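Local structure of CBS domain protein (Porphyromonas gingivalis, 2NQW) at residues Tyr17-Lys22 with Ile87-Phe92; Thr23-Val28 with Asp44-Leu49; Ser50-Glu55 with Phe72-Thr77; Glu59-Gly64 with Thr77-Arg82. The protein is of unknown function but may bind FAD, this fragment being the transporter-associated (CorC_HlyC) domain of a membrane protein with CBS domains. All blocks are in the same frame, centred on the assembly; numbering follows the deposited sequence. Where two conformers were deposited one is given.

How the contacts relate
From the N terminus, strand 17-20 opens contact 1, which closes only when the chain returns at 87-92, the end of the last strand, 84-89, and the residues after it; contacts 2, 3 and 4 all fall within that span, so one pairing encloses the other three. Contact 2 closes first, joining the start of helix 25-32 to the 44-49 loop that leads into helix 49-57. Contacts 3 and 4 follow it in series and cross each other, their segments alternating along the chain and sharing T77. Contact 3 lays helix 49-57 on strand 72-79; contact 4 fastens the 59-64 loop to the C-terminal end of that strand, at the protein surface.

Contact 1 (Tyr17-Lys22 with Ile87-Phe92); sequences YLFEGK and IKIFPF
Y17 and I89 exchange a reciprocal pair of backbone hydrogen bonds, Y17 N to I89 O and I89 N to Y17 O. Two residues along the strand F19 and I87 do the same, and here F19 N meets I87 O at 2.8 Å with a nearly straight N-H (176°). L18 and K88 form the non-hydrogen-bonded pair between them, where a CA-H...O contact sets K88 CA 3.3 Å from Y17 O. Strands 17-20 and 84-89 thus run antiparallel, the axes of 17-20 and 87-89 lying at 144°, in a five-stranded antiparallel sheet of order 1-2-5-4-3: the last strand of the chain is inserted between the second and the fourth. Apolar packing then divides by face. On the side of Y17, F19, I87 and I89, which helices 25-32 and 49-57 cover, I89 CD1 reaches obliquely to F19 CD2 at 3.8 Å, while L32 and V28 also pack on F19. On the other side L18 CD2 rests 3.9 Å from K88 CB. The K88 chain has CG anti to the backbone N (chi1 172°) and stays extended beyond it, leading away from L18 and setting its CE over the centre of the F90 ring. The aromatic contact lies at the end of the strand pair: Y17 CE2 and F92 CE2 are 3.8 Å apart, the two side chains crossing at about a right angle, and the F92 ring also packs edge-to-face with F72.

Contact 2 (Thr23-Val28 with Asp44-Leu49); sequences TSLSDV and DEVDTL
L49 N donates to T23 O at 2.9 Å, and L25 N donates to D47 O at 3.0 Å; these two backbone bonds flank the point where S24 and T48 bring their CA atoms within 4.0 Å of each other in a single bridge. They differ in geometry. L49 N approaches T23 O nearly along the C=O axis, whereas L25 N stands above the carbonyl plane of D47, 37° out of it. D47 O is gripped a second time by a water that donates to it and accepts from S26 N at 3.0 Å, so the first turn of helix 25-32 reaches this carbonyl both directly and through solvent. L25 carries most of the apolar part of this shell: its CD1 meets V46 CG2 at 3.8 Å, and its CD2 lies 3.7 Å from L49 CA. V28 CG2 adds a looser contact with L49 CB. Two helix N-termini are paired here, S24 and T48 each occupying an N-cap position. S24 OG, held between the backbone N and the carbonyl carbon (chi1 68°), accepts from D27 N at 3.0 Å, and T48 OG1 likewise caps G51 N of helix 49-57. Farther out, T23 OG1 bonds to E20 O, tying the loop back to the end of strand 17-20. F39 packs on L25 and V28, and L49 also packs on F19 and I87 of the sheet.

Contact 3 (Ser50-Glu55 with Phe72-Thr77); sequences SGLFLE and FRFQVT
F53 reaches from helix 49-57 to F74 and V76 on strand 72-79, and its ring can be followed atom by atom. From CB, a chi1 of -162° puts CG anti to the backbone N, and the ring extends toward the strand. CD1 then meets F74 CB at 3.8 Å, the methylene lying at the edge of the ring near its plane. CE1 comes 3.8 Å from F74 O, which also sits at the edge and in plane. At the tip, CZ is 3.7 Å from V76 CG2, and this methyl lies over one face of the ring, 3.8 Å from its centroid and 15° off the normal, a CH-pi contact. F53 and F74 slide past each other in opposite directions. The F74 ring meets L52: L52 CD2 touches F74 CZ at 3.8 Å, with the two side chains at about a right angle. No hydrogen bond links the two segments, and the interface is hydrophobic. Around it I89, L49 and I56 also pack on F74, while A67 and D65 touch F53. The short axes of helix and strand are 10.0 Å apart and 104° from each other in direction, so the helix lies across the strand. This is the two-layer alpha+beta packing of the CorC_HlyC domain, with helices laid on one face of its antiparallel sheet.

Contact 4 (Glu59-Gly64 with Thr77-Arg82); sequences ELPHVG and TQMDKR
M79, a selenomethionine in this crystal, reaches from the end of strand 72-79 to P61, H62 and V63, and its conformation decides which atom meets which. CG stands anti to the carbonyl carbon and lies 3.8 Å from V63 CG2, the two side chains sliding past each other in opposite directions. The chain is extended to SE, which sits 3.4 Å from P61 O and 3.6 Å from H62 CA. A bend at chi3 (66°) then brings CE to P61 CG at 3.8 Å, where the side chains cross at about a right angle. V63 holds CG1 anti to its backbone N (chi1 174°), and this methyl touches T77 O at 3.8 Å. Its other methyl, CG2, also lies 3.7 Å from M79 N. Just before M79 the strand carries a classic beta bulge, T77 and Q78 both facing E86, whose OE1 is bonded by T77 OG1 and Q78 NE2. Just after it D80 OD1 accepts from R82 N in an Asx turn. With no hydrogen bond between the two segments, van der Waals packing probably makes up most of this direct surface contact, while the backbone bond between G64 and V76 holds the loop to the strand nearby.

Contact 1 (Tyr17-Lys22 with Ile87-Phe92)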
# COMPACT_ATOMS: atom_id res chain seq x y z
N TYR A 17 -4.18 4.66 -7.44
CA TYR A 17 -5.21 3.91 -6.74
C TYR A 17 -5.26 4.37 -5.30
O TYR A 17 -4.25 4.74 -4.73
CB TYR A 17 -4.88 2.39 -6.76
CG TYR A 17 -4.68 1.89 -8.16
CD1 TYR A 17 -5.78 1.66 -9.00
CD2 TYR A 17 -3.40 1.75 -8.68
CE1 TYR A 17 -5.61 1.25 -10.31
CE2 TYR A 17 -3.20 1.38 -10.00
CZ TYR A 17 -4.32 1.13 -10.81
OH TYR A 17 -4.15 0.72 -12.13
N LEU A 18 -6.43 4.26 -4.70
CA LEU A 18 -6.56 4.42 -3.23
C LEU A 18 -7.05 3.10 -2.68
O LEU A 18 -8.07 2.57 -3.15
CB LEU A 18 -7.55 5.52 -2.88
CG LEU A 18 -7.17 6.90 -3.32
CD1 LEU A 18 -8.32 7.89 -3.06
CD2 LEU A 18 -5.93 7.36 -2.52
N PHE A 19 -6.31 2.55 -1.70
CA PHE A 19 -6.69 1.28 -1.06
C PHE A 19 -6.93 1.49 0.42
O PHE A 19 -6.20 2.25 1.08
CB PHE A 19 -5.55 0.25 -1.19
CG PHE A 19 -5.61 -0.56 -2.45
CD1 PHE A 19 -6.20 -1.82 -2.44
CD2 PHE A 19 -5.12 -0.06 -3.65
CE1 PHE A 19 -6.29 -2.59 -3.63
CE2 PHE A 19 -5.21 -0.81 -4.83
CZ PHE A 19 -5.79 -2.08 -4.81
N GLU A 20 -7.87 0.72 0.97
CA GLU A 20 -7.97 0.61 2.42
C GLU A 20 -6.65 0.06 2.97
O GLU A 20 -6.07 -0.89 2.40
CB GLU A 20 -9.13 -0.33 2.79
CG GLU A 20 -10.48 0.21 2.38
CD GLU A 20 -11.64 -0.75 2.64
OE1 GLU A 20 -11.41 -1.94 2.92
OE2 GLU A 20 -12.80 -0.30 2.51
N GLY A 21 -6.19 0.59 4.10
CA GLY A 21 -4.90 0.14 4.64
C GLY A 21 -4.91 -1.33 5.04
O GLY A 21 -3.88 -2.02 4.94
N LYS A 22 -6.06 -1.83 5.48
CA LYS A 22 -6.15 -3.22 5.92
C LYS A 22 -6.18 -4.22 4.79
O LYS A 22 -6.20 -5.44 5.04
CB LYS A 22 -7.41 -3.42 6.77
CG LYS A 22 -8.69 -3.48 5.92
CD LYS A 22 -9.94 -3.80 6.75
CE LYS A 22 -11.16 -3.81 5.86
NZ LYS A 22 -11.06 -4.83 4.79
N ILE A 87 -4.20 4.15 1.85
CA ILE A 87 -2.92 4.32 1.20
C ILE A 87 -3.14 4.53 -0.29
O ILE A 87 -3.91 3.79 -0.94
CB ILE A 87 -2.01 3.08 1.44
CG1 ILE A 87 -1.50 3.11 2.90
CG2 ILE A 87 -0.82 3.02 0.48
CD1 ILE A 87 -0.84 1.81 3.37
N LYS A 88 -2.45 5.55 -0.82
CA LYS A 88 -2.36 5.75 -2.27
C LYS A 88 -1.23 4.92 -2.83
O LYS A 88 -0.11 4.93 -2.28
CB LYS A 88 -2.07 7.22 -2.54
CG LYS A 88 -1.76 7.50 -4.00
CD LYS A 88 -1.67 9.02 -4.24
CE LYS A 88 -1.15 9.26 -5.67
NZ LYS A 88 -1.09 10.74 -5.96
N ILE A 89 -1.52 4.21 -3.94
CA ILE A 89 -0.47 3.56 -4.74
C ILE A 89 -0.36 4.41 -6.01
O ILE A 89 -1.36 4.62 -6.72
CB ILE A 89 -0.82 2.09 -5.06
CG1 ILE A 89 -0.99 1.30 -3.76
CG2 ILE A 89 0.24 1.50 -5.99
CD1 ILE A 89 -1.38 -0.17 -3.95
N PHE A 90 0.84 4.96 -6.26
CA PHE A 90 1.04 5.81 -7.43
C PHE A 90 0.96 4.98 -8.71
O PHE A 90 1.07 3.75 -8.68
CB PHE A 90 2.40 6.51 -7.30
CG PHE A 90 2.39 7.73 -6.42
CD1 PHE A 90 2.44 9.00 -6.98
CD2 PHE A 90 2.30 7.60 -5.04
CE1 PHE A 90 2.42 10.15 -6.17
CE2 PHE A 90 2.29 8.71 -4.21
CZ PHE A 90 2.34 9.99 -4.78
N PRO A 91 0.80 5.66 -9.85
CA PRO A 91 0.82 4.88 -11.10
C PRO A 91 2.17 4.17 -11.23
O PRO A 91 3.20 4.75 -10.85
CB PRO A 91 0.69 5.95 -12.20
CG PRO A 91 0.16 7.21 -11.47
CD PRO A 91 0.69 7.11 -10.08
N PHE A 92 2.18 2.96 -11.79
CA PHE A 92 3.45 2.22 -11.91
C PHE A 92 3.55 1.60 -13.30
O PHE A 92 2.53 1.29 -13.96
CB PHE A 92 3.58 1.15 -10.80
CG PHE A 92 2.43 0.22 -10.72
CD1 PHE A 92 2.44 -0.98 -11.45
CD2 PHE A 92 1.32 0.53 -9.93
CE1 PHE A 92 1.35 -1.83 -11.41
CE2 PHE A 92 0.23 -0.34 -9.90
CZ PHE A 92 0.26 -1.51 -10.62

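Contact 2 (Thr23-Val28 with Asp44-Leu49)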
# COMPACT_ATOMS: atom_id res chain seq x y z
N THR A 23 -6.17 -3.75 3.53
CA THR A 23 -6.28 -4.72 2.41
C THR A 23 -5.10 -5.68 2.44
O THR A 23 -3.93 -5.25 2.56
CB THR A 23 -6.28 -3.98 1.07
OG1 THR A 23 -7.29 -2.95 1.08
CG2 THR A 23 -6.57 -4.97 -0.09
N SER A 24 -5.36 -6.99 2.32
CA SER A 24 -4.23 -7.91 2.30
C SER A 24 -3.35 -7.66 1.06
O SER A 24 -3.84 -7.25 -0.00
CB SER A 24 -4.72 -9.34 2.32
OG SER A 24 -5.38 -9.66 1.10
N LEU A 25 -2.07 -7.95 1.16
CA LEU A 25 -1.22 -7.89 -0.02
C LEU A 25 -1.70 -8.84 -1.11
O LEU A 25 -1.62 -8.51 -2.29
CB LEU A 25 0.26 -8.17 0.32
CG LEU A 25 0.91 -7.12 1.25
CD1 LEU A 25 2.39 -7.46 1.37
CD2 LEU A 25 0.75 -5.74 0.64
N SER A 26 -2.21 -10.01 -0.71
CA SER A 26 -2.87 -10.93 -1.66
C SER A 26 -3.92 -10.21 -2.48
O SER A 26 -3.95 -10.31 -3.71
CB SER A 26 -3.54 -12.09 -0.90
OG SER A 26 -2.56 -13.08 -0.63
N ASP A 27 -4.80 -9.50 -1.79
CA ASP A 27 -5.90 -8.82 -2.46
C ASP A 27 -5.40 -7.64 -3.29
O ASP A 27 -5.96 -7.37 -4.35
CB ASP A 27 -6.98 -8.38 -1.49
CG ASP A 27 -7.83 -9.57 -1.01
OD1 ASP A 27 -7.66 -10.71 -1.54
OD2 ASP A 27 -8.64 -9.34 -0.10
N VAL A 28 -4.36 -6.93 -2.84
CA VAL A 28 -3.79 -5.89 -3.70
C VAL A 28 -3.27 -6.52 -5.01
O VAL A 28 -3.52 -5.98 -6.10
CB VAL A 28 -2.65 -5.11 -2.99
CG1 VAL A 28 -2.02 -4.09 -3.93
CG2 VAL A 28 -3.18 -4.37 -1.72
N ASP A 44 6.71 -10.60 1.99
CA ASP A 44 6.44 -11.93 2.52
C ASP A 44 6.40 -11.92 4.05
O ASP A 44 5.95 -12.87 4.66
CB ASP A 44 7.54 -12.90 2.08
CG ASP A 44 7.45 -13.28 0.62
OD1 ASP A 44 6.40 -13.06 -0.03
OD2 ASP A 44 8.46 -13.86 0.12
N GLU A 45 6.90 -10.87 4.68
CA GLU A 45 6.96 -10.77 6.14
C GLU A 45 5.69 -10.21 6.76
O GLU A 45 5.57 -10.19 8.00
CB GLU A 45 8.13 -9.85 6.53
CG GLU A 45 9.49 -10.45 6.10
CD GLU A 45 10.70 -9.51 6.11
OE1 GLU A 45 10.57 -8.33 6.49
OE2 GLU A 45 11.79 -9.99 5.68
N VAL A 46 4.75 -9.76 5.92
CA VAL A 46 3.57 -9.07 6.43
C VAL A 46 2.33 -9.51 5.68
O VAL A 46 2.42 -10.20 4.66
CB VAL A 46 3.74 -7.52 6.30
CG1 VAL A 46 4.91 -7.02 7.13
CG2 VAL A 46 3.88 -7.15 4.80
N ASP A 47 1.17 -9.09 6.17
CA ASP A 47 -0.10 -9.52 5.60
C ASP A 47 -0.89 -8.46 4.85
O ASP A 47 -1.73 -8.80 4.02
CB ASP A 47 -1.04 -10.08 6.70
CG ASP A 47 -2.30 -10.67 6.11
OD1 ASP A 47 -2.16 -11.50 5.19
OD2 ASP A 47 -3.41 -10.29 6.54
N THR A 48 -0.66 -7.19 5.17
CA THR A 48 -1.50 -6.13 4.62
C THR A 48 -0.69 -4.99 4.01
O THR A 48 0.51 -4.90 4.23
CB THR A 48 -2.43 -5.51 5.70
OG1 THR A 48 -1.59 -4.83 6.63
CG2 THR A 48 -3.28 -6.60 6.42
N LEU A 49 -1.38 -4.13 3.27
CA LEU A 49 -0.75 -2.98 2.67
C LEU A 49 -0.17 -2.02 3.72
O LEU A 49 0.96 -1.54 3.60
CB LEU A 49 -1.76 -2.30 1.74
CG LEU A 49 -1.20 -1.16 0.88
CD1 LEU A 49 -0.10 -1.59 -0.06
CD2 LEU A 49 -2.36 -0.54 0.12
O HOH W 1 -1.55 -11.07 1.99

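Contact 3 (Ser50-Glu55 with Phe72-Thr77)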
# COMPACT_ATOMS: atom_id res chain seq x y z
N SER A 50 -0.93 -1.76 4.78
CA SER A 50 -0.38 -0.93 5.84
C SER A 50 0.79 -1.66 6.51
O SER A 50 1.78 -1.00 6.86
CB SER A 50 -1.47 -0.54 6.84
OG SER A 50 -1.99 -1.70 7.45
N GLY A 51 0.74 -2.99 6.63
CA GLY A 51 1.88 -3.72 7.17
C GLY A 51 3.12 -3.55 6.32
O GLY A 51 4.23 -3.40 6.86
N LEU A 52 2.97 -3.59 4.99
CA LEU A 52 4.13 -3.38 4.12
C LEU A 52 4.70 -1.98 4.35
O LEU A 52 5.92 -1.80 4.41
CB LEU A 52 3.72 -3.55 2.65
CG LEU A 52 4.84 -3.33 1.64
CD1 LEU A 52 6.00 -4.31 1.84
CD2 LEU A 52 4.25 -3.47 0.24
N PHE A 53 3.83 -0.97 4.49
CA PHE A 53 4.31 0.38 4.76
C PHE A 53 5.13 0.41 6.03
O PHE A 53 6.24 0.98 6.05
CB PHE A 53 3.08 1.32 4.85
CG PHE A 53 3.47 2.78 4.69
CD1 PHE A 53 3.35 3.38 3.43
CD2 PHE A 53 3.94 3.54 5.76
CE1 PHE A 53 3.72 4.71 3.23
CE2 PHE A 53 4.33 4.85 5.57
CZ PHE A 53 4.22 5.43 4.31
N LEU A 54 4.61 -0.22 7.10
CA LEU A 54 5.34 -0.24 8.37
C LEU A 54 6.66 -1.01 8.25
O LEU A 54 7.65 -0.68 8.91
CB LEU A 54 4.49 -0.91 9.47
CG LEU A 54 3.20 -0.19 9.83
CD1 LEU A 54 2.43 -0.96 10.88
CD2 LEU A 54 3.47 1.25 10.31
N GLU A 55 6.66 -2.07 7.45
CA GLU A 55 7.88 -2.89 7.29
C GLU A 55 8.96 -2.10 6.56
O GLU A 55 10.16 -2.26 6.85
CB GLU A 55 7.54 -4.14 6.47
CG GLU A 55 8.61 -5.21 6.49
CD GLU A 55 8.72 -5.98 7.78
OE1 GLU A 55 7.85 -5.92 8.64
OE2 GLU A 55 9.70 -6.76 7.90
N PHE A 72 6.82 0.47 -6.97
CA PHE A 72 5.68 1.09 -6.28
C PHE A 72 6.10 2.24 -5.39
O PHE A 72 7.15 2.20 -4.75
CB PHE A 72 4.98 0.02 -5.42
CG PHE A 72 4.54 -1.18 -6.23
CD1 PHE A 72 5.26 -2.36 -6.16
CD2 PHE A 72 3.47 -1.10 -7.10
CE1 PHE A 72 4.89 -3.45 -6.93
CE2 PHE A 72 3.10 -2.20 -7.90
CZ PHE A 72 3.81 -3.37 -7.82
N ARG A 73 5.23 3.23 -5.31
CA ARG A 73 5.36 4.29 -4.32
C ARG A 73 4.03 4.38 -3.59
O ARG A 73 2.95 4.36 -4.22
CB ARG A 73 5.68 5.62 -5.00
CG ARG A 73 5.91 6.76 -4.01
CD ARG A 73 6.19 8.10 -4.78
NE ARG A 73 6.41 9.21 -3.84
CZ ARG A 73 7.57 9.44 -3.23
NH1 ARG A 73 8.60 8.64 -3.48
NH2 ARG A 73 7.68 10.45 -2.37
N PHE A 74 4.11 4.48 -2.27
CA PHE A 74 2.93 4.48 -1.40
C PHE A 74 2.88 5.77 -0.61
O PHE A 74 3.93 6.31 -0.24
CB PHE A 74 3.09 3.35 -0.36
CG PHE A 74 3.32 1.99 -0.96
CD1 PHE A 74 2.31 1.35 -1.67
CD2 PHE A 74 4.55 1.33 -0.85
CE1 PHE A 74 2.52 0.10 -2.24
CE2 PHE A 74 4.75 0.06 -1.42
CZ PHE A 74 3.71 -0.55 -2.10
N GLN A 75 1.68 6.27 -0.34
CA GLN A 75 1.55 7.44 0.51
C GLN A 75 0.37 7.20 1.47
O GLN A 75 -0.71 6.75 1.05
CB GLN A 75 1.28 8.69 -0.33
CG GLN A 75 1.09 9.98 0.50
CD GLN A 75 0.91 11.17 -0.43
OE1 GLN A 75 1.46 11.19 -1.54
NE2 GLN A 75 0.20 12.17 0.02
N VAL A 76 0.58 7.51 2.76
CA VAL A 76 -0.54 7.42 3.72
C VAL A 76 -1.41 8.64 3.48
O VAL A 76 -0.97 9.76 3.75
CB VAL A 76 -0.04 7.40 5.18
CG1 VAL A 76 -1.21 7.47 6.15
CG2 VAL A 76 0.75 6.13 5.40
N THR A 77 -2.64 8.42 3.00
CA THR A 77 -3.51 9.57 2.72
C THR A 77 -4.53 9.81 3.84
O THR A 77 -5.01 10.93 3.98
CB THR A 77 -4.26 9.36 1.40
OG1 THR A 77 -4.90 8.08 1.44
CG2 THR A 77 -3.25 9.46 0.23

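Contact 4 (Glu59-Gly64 with Thr77-Arg82)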
# COMPACT_ATOMS: atom_id res chain seq x y z
N GLU A 59 8.69 2.78 11.62
CA GLU A 59 8.37 3.85 12.55
C GLU A 59 6.86 4.01 12.60
O GLU A 59 6.15 3.53 11.70
CB GLU A 59 9.04 5.15 12.11
CG GLU A 59 8.48 5.68 10.80
CD GLU A 59 9.25 6.85 10.22
OE1 GLU A 59 10.17 7.39 10.89
OE2 GLU A 59 8.91 7.23 9.09
N LEU A 60 6.36 4.68 13.63
CA LEU A 60 4.92 4.94 13.67
C LEU A 60 4.56 5.88 12.51
O LEU A 60 5.30 6.84 12.25
CB LEU A 60 4.51 5.56 15.01
CG LEU A 60 4.26 4.50 16.10
CD1 LEU A 60 5.55 3.88 16.61
CD2 LEU A 60 3.50 5.17 17.25
N PRO A 61 3.45 5.63 11.83
CA PRO A 61 3.09 6.40 10.64
C PRO A 61 2.37 7.71 10.92
O PRO A 61 1.71 7.88 11.99
CB PRO A 61 2.16 5.47 9.87
CG PRO A 61 1.48 4.70 11.00
CD PRO A 61 2.58 4.45 12.03
N HIS A 62 2.46 8.63 9.95
CA HIS A 62 1.67 9.84 9.93
C HIS A 62 1.05 10.00 8.56
O HIS A 62 1.60 9.54 7.54
CB HIS A 62 2.56 11.09 10.16
CG HIS A 62 3.03 11.27 11.57
ND1 HIS A 62 4.16 10.65 12.06
CD2 HIS A 62 2.53 12.01 12.60
CE1 HIS A 62 4.34 11.00 13.34
NE2 HIS A 62 3.35 11.82 13.69
N VAL A 63 -0.06 10.74 8.51
CA VAL A 63 -0.59 11.18 7.22
C VAL A 63 0.49 11.97 6.48
O VAL A 63 1.23 12.81 7.05
CB VAL A 63 -1.85 12.06 7.44
CG1 VAL A 63 -2.33 12.65 6.09
CG2 VAL A 63 -2.96 11.21 8.06
N GLY A 64 0.61 11.68 5.17
CA GLY A 64 1.63 12.33 4.34
C GLY A 64 2.91 11.54 4.18
O GLY A 64 3.73 11.83 3.32
N THR A 77 -2.64 8.42 3.00
CA THR A 77 -3.51 9.57 2.72
C THR A 77 -4.53 9.81 3.84
O THR A 77 -5.01 10.93 3.98
CB THR A 77 -4.26 9.36 1.40
OG1 THR A 77 -4.90 8.08 1.44
CG2 THR A 77 -3.25 9.46 0.23
N GLN A 78 -4.85 8.77 4.62
CA GLN A 78 -5.79 8.95 5.75
C GLN A 78 -5.40 8.04 6.89
O GLN A 78 -4.97 6.89 6.67
CB GLN A 78 -7.23 8.62 5.36
CG GLN A 78 -7.79 9.51 4.25
CD GLN A 78 -9.27 9.27 4.08
OE1 GLN A 78 -10.05 9.43 5.03
NE2 GLN A 78 -9.66 8.88 2.88
N MSE A 79 -5.59 8.55 8.12
CA MSE A 79 -5.46 7.76 9.33
C MSE A 79 -6.65 8.07 10.21
O MSE A 79 -7.21 9.16 10.11
CB MSE A 79 -4.20 8.12 10.13
CG MSE A 79 -2.92 7.66 9.44
SE MSE A 79 -1.32 7.89 10.48
CE MSE A 79 -1.72 6.63 11.90
N ASP A 80 -7.01 7.13 11.07
CA ASP A 80 -7.89 7.46 12.20
C ASP A 80 -6.96 7.84 13.37
O ASP A 80 -5.83 8.30 13.10
CB ASP A 80 -8.94 6.36 12.47
CG ASP A 80 -8.34 5.00 12.78
OD1 ASP A 80 -7.17 4.92 13.23
OD2 ASP A 80 -9.08 4.00 12.57
N LYS A 81 -7.36 7.71 14.62
CA LYS A 81 -6.47 8.21 15.66
C LYS A 81 -5.19 7.39 15.77
O LYS A 81 -4.16 7.93 16.20
CB LYS A 81 -7.18 8.21 17.01
CG LYS A 81 -8.17 9.40 17.13
CD LYS A 81 -8.93 9.29 18.43
CE LYS A 81 -10.03 10.34 18.54
NZ LYS A 81 -9.46 11.71 18.60
N ARG A 82 -5.21 6.13 15.36
CA ARG A 82 -4.05 5.26 15.54
C ARG A 82 -3.63 4.43 14.34
O ARG A 82 -2.54 3.87 14.38
CB ARG A 82 -4.25 4.27 16.71
CG ARG A 82 -4.50 4.92 18.05
CD ARG A 82 -3.25 5.62 18.56
NE ARG A 82 -3.53 6.34 19.81
CZ ARG A 82 -2.75 7.30 20.29
NH1 ARG A 82 -1.60 7.60 19.66
NH2 ARG A 82 -3.07 7.92 21.42